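Local coordinates for lysine/ornithine decarboxylase (Vibrio vulnificus, PDB 2PLJ), which decarboxylates lysine and ornithine, the latter to putrescine, probably with pyridoxal 5'-phosphate as cofactor, at residues 74-78 / 79-83; 119-122 / 123-126. All blocks are in the same frame, centred on the assembly; numbering follows the deposited sequence.

Contacts 1 and 2 are two helix-to-strand links on the same parallel beta/alpha barrel. Contact 1 (74-83) leads from helix 62-75 into strand 79-84, and contact 2 (119-126) leads from the end of helix 109-117 into strand 125-127. Strand 103-106 lies between the two strands and bonds to both through its backbone. The centres of the contacts are about 17 Å apart, yet they meet where the side chain of H82 packs on L124 and I126. Neither is next to the bound putrescine-cofactor adduct: the L81 side chain lies about 10 Å from it and that of T125 about 13 Å. The side chain of D123 lies about 5 Å from a bound magnesium ion, too far for direct coordination.

Contact 1: 74-78 / 79-83; sequences NALPN and VTLHY
L76 turns its side chain toward V79, which lies flank-on, at the ends of a type II beta turn; they meet at the base, where CB of L76 lies 4.3 Å from CB of V79. P77 and N78 occupy the two corner positions, and N78 takes the left-handed backbone conformation (phi 64°) expected at the third residue of such a turn. The turn is an open one: L76 O stays 3.5 Å from V79 N and no hydrogen bond closes it. Water 1 links the two ends by another route, 2.6 Å from L76 O and 2.8 Å from V79 O.

Beyond the turn, the leucine branches add a second apolar contact. CD1 of L76 comes 4.3 Å from CD2 of L81, a methyl-to-methyl approach that reaches past V79 to the next residue but one. In V79 the CG1 branch is anti to the backbone N (chi1 172°), which leaves CG2 beside that nitrogen and 3.5 Å from N78 O, packed against the preceding peptide. N78 directs its CB bond away from the strand, and its contact there is made through CB and the backbone.

The turn redirects the chain from helix 62-75 into barrel strand 79-84. L76 leans on C271 and N275 of helix 267-278, V79 on V287 and A289 of strand 286-289, and L81 back on Y69 and L72 of helix 62-75.

Contact 2: 119-122 / 123-126; sequences GVPA and DLTI
One carbonyl, A122 O, is gripped twice by the same residue, T125, through both its backbone NH and its hydroxyl. The backbone bond closes a 3-10 turn that runs into strand 125-127, in an alpha-to-beta loop of the barrel, and the hydroxyl reinforces it. Earlier in the loop, G119, with its positive phi, is the C-prime residue of the Schellman motif that ends helix 109-117.

The two bonds reach A122 O differently. T125 OG1 donates at 2.8 Å and is tilted only 16° from the carbonyl plane, whereas T125 N, at 3.0 Å, stands well above it, 56° out. The hydroxyl can do this because OG1 sits between the backbone N and the carbonyl carbon (chi1 75°), turned back over the turn. Water 2 is a further partner, 3.0 Å from A122 O and 2.8 Å from T125 O.

One residue earlier, the turn repeats its backbone pattern: L124 N donates to P121 O at 3.0 Å. The side chains of P121 and L124 lie side by side, pointing the same way, with P121 CD 3.8 Å from L124 CD1. Both rest on L98 of helix 91-100. D123 brings one carboxylate oxygen back beside the proline ring, with OD1 3.4 Å from P121 CB.

V120 is buried between V94 and L98 of helix 91-100 and F104 of strand 103-106, and its carbonyl accepts a bond from Y143 OH of helix 134-143. Across the turn the side chains of V120 and T125 run at a slant to one another. The threonine methyl, placed beside its own backbone N, meets the valine with T125 CG2 3.8 Å from V120 CG1.

Contact 1: 74-78 / 79-83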
# COMPACT_ATOMS: atom_id res chain seq x y z
N ASN A 74 -1.85 -0.19 -33.67
CA ASN A 74 -1.60 0.60 -34.87
C ASN A 74 -0.23 1.28 -34.87
O ASN A 74 0.39 1.45 -35.93
CB ASN A 74 -2.75 1.58 -35.14
CG ASN A 74 -2.91 1.85 -36.63
OD1 ASN A 74 -2.17 2.65 -37.22
ND2 ASN A 74 -3.83 1.13 -37.27
N ALA A 75 0.25 1.63 -33.68
CA ALA A 75 1.57 2.26 -33.48
C ALA A 75 2.73 1.25 -33.63
O ALA A 75 3.85 1.62 -34.02
CB ALA A 75 1.64 2.94 -32.11
N LEU A 76 2.45 -0.02 -33.35
CA LEU A 76 3.48 -1.06 -33.30
C LEU A 76 3.00 -2.25 -34.08
O LEU A 76 2.62 -3.29 -33.50
CB LEU A 76 3.78 -1.49 -31.86
CG LEU A 76 4.74 -0.79 -30.92
CD1 LEU A 76 4.62 -1.54 -29.57
CD2 LEU A 76 6.19 -0.78 -31.44
N PRO A 77 2.98 -2.11 -35.41
CA PRO A 77 2.46 -3.18 -36.22
C PRO A 77 3.44 -4.34 -36.16
O PRO A 77 4.63 -4.14 -35.94
CB PRO A 77 2.38 -2.56 -37.62
CG PRO A 77 3.39 -1.48 -37.63
CD PRO A 77 3.39 -0.94 -36.21
N ASN A 78 2.91 -5.54 -36.32
CA ASN A 78 3.73 -6.76 -36.32
C ASN A 78 4.41 -7.01 -34.98
O ASN A 78 5.52 -7.54 -34.95
CB ASN A 78 4.77 -6.72 -37.44
CG ASN A 78 4.13 -6.59 -38.79
OD1 ASN A 78 4.39 -5.63 -39.52
ND2 ASN A 78 3.24 -7.53 -39.11
N VAL A 79 3.79 -6.58 -33.89
CA VAL A 79 4.24 -6.91 -32.54
C VAL A 79 3.05 -7.49 -31.78
O VAL A 79 1.97 -6.87 -31.74
CB VAL A 79 4.79 -5.64 -31.80
CG1 VAL A 79 5.08 -5.93 -30.32
CG2 VAL A 79 6.01 -5.07 -32.56
N THR A 80 3.22 -8.68 -31.21
CA THR A 80 2.17 -9.33 -30.44
C THR A 80 2.14 -8.64 -29.07
O THR A 80 3.15 -8.62 -28.35
CB THR A 80 2.41 -10.85 -30.31
OG1 THR A 80 2.46 -11.43 -31.63
CG2 THR A 80 1.26 -11.53 -29.51
N LEU A 81 0.96 -8.10 -28.73
CA LEU A 81 0.83 -7.35 -27.48
C LEU A 81 0.30 -8.22 -26.35
O LEU A 81 -0.86 -8.68 -26.38
CB LEU A 81 -0.08 -6.13 -27.69
CG LEU A 81 0.34 -5.18 -28.82
CD1 LEU A 81 -0.70 -4.05 -29.02
CD2 LEU A 81 1.76 -4.63 -28.58
N HIS A 82 1.15 -8.43 -25.36
CA HIS A 82 0.81 -9.19 -24.17
C HIS A 82 0.46 -8.22 -23.04
O HIS A 82 1.36 -7.66 -22.40
CB HIS A 82 2.01 -10.08 -23.77
CG HIS A 82 2.17 -11.30 -24.64
ND1 HIS A 82 2.69 -11.26 -25.91
CD2 HIS A 82 1.86 -12.60 -24.40
CE1 HIS A 82 2.72 -12.49 -26.42
NE2 HIS A 82 2.20 -13.31 -25.53
N TYR A 83 -0.82 -8.04 -22.78
CA TYR A 83 -1.21 -7.14 -21.65
C TYR A 83 -0.66 -7.62 -20.30
O TYR A 83 -0.90 -8.76 -19.90
CB TYR A 83 -2.75 -7.07 -21.59
CG TYR A 83 -3.22 -6.28 -20.39
CD1 TYR A 83 -2.86 -4.94 -20.24
CD2 TYR A 83 -4.01 -6.88 -19.40
CE1 TYR A 83 -3.33 -4.19 -19.13
CE2 TYR A 83 -4.46 -6.15 -18.28
CZ TYR A 83 -4.10 -4.81 -18.16
OH TYR A 83 -4.56 -4.07 -17.08
O HOH W 1 0.58 -4.77 -32.87

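Contact 2: 119-122 / 123-126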
# COMPACT_ATOMS: atom_id res chain seq x y z
N GLY A 119 -11.15 -17.97 -19.05
CA GLY A 119 -11.08 -18.75 -20.26
C GLY A 119 -10.03 -18.34 -21.28
O GLY A 119 -10.15 -18.68 -22.48
N VAL A 120 -8.98 -17.68 -20.80
CA VAL A 120 -7.86 -17.34 -21.66
C VAL A 120 -7.09 -18.64 -21.98
O VAL A 120 -6.66 -19.34 -21.05
CB VAL A 120 -6.92 -16.33 -21.00
CG1 VAL A 120 -5.65 -16.10 -21.89
CG2 VAL A 120 -7.66 -15.00 -20.71
N PRO A 121 -6.92 -18.94 -23.27
CA PRO A 121 -6.10 -20.10 -23.67
C PRO A 121 -4.64 -19.85 -23.24
O PRO A 121 -4.11 -18.76 -23.44
CB PRO A 121 -6.21 -20.09 -25.20
CG PRO A 121 -7.47 -19.39 -25.50
CD PRO A 121 -7.51 -18.28 -24.45
N ALA A 122 -4.01 -20.87 -22.69
CA ALA A 122 -2.64 -20.72 -22.17
C ALA A 122 -1.65 -20.30 -23.26
O ALA A 122 -0.62 -19.67 -22.97
CB ALA A 122 -2.17 -22.03 -21.52
N ASP A 123 -1.95 -20.66 -24.51
CA ASP A 123 -1.03 -20.31 -25.61
C ASP A 123 -0.98 -18.81 -25.90
O ASP A 123 -0.10 -18.33 -26.66
CB ASP A 123 -1.31 -21.14 -26.87
CG ASP A 123 -2.66 -20.85 -27.52
OD1 ASP A 123 -3.41 -19.96 -27.09
OD2 ASP A 123 -2.98 -21.57 -28.50
N LEU A 124 -1.90 -18.05 -25.29
CA LEU A 124 -1.86 -16.59 -25.40
C LEU A 124 -1.07 -15.92 -24.28
O LEU A 124 -1.05 -14.68 -24.20
CB LEU A 124 -3.29 -16.00 -25.42
CG LEU A 124 -4.19 -16.38 -26.60
CD1 LEU A 124 -5.54 -15.65 -26.44
CD2 LEU A 124 -3.56 -16.01 -27.91
N THR A 125 -0.41 -16.72 -23.46
CA THR A 125 0.22 -16.22 -22.24
C THR A 125 1.71 -16.47 -22.21
O THR A 125 2.24 -17.44 -22.81
CB THR A 125 -0.44 -16.78 -20.94
OG1 THR A 125 -0.05 -18.14 -20.73
CG2 THR A 125 -2.00 -16.65 -20.97
N ILE A 126 2.39 -15.56 -21.52
CA ILE A 126 3.80 -15.75 -21.17
C ILE A 126 3.94 -15.41 -19.68
O ILE A 126 3.20 -14.56 -19.14
CB ILE A 126 4.78 -14.88 -22.01
CG1 ILE A 126 4.50 -13.38 -21.86
CG2 ILE A 126 4.75 -15.30 -23.50
CD1 ILE A 126 5.50 -12.48 -22.63
O HOH W 2 2.37 -20.22 -22.97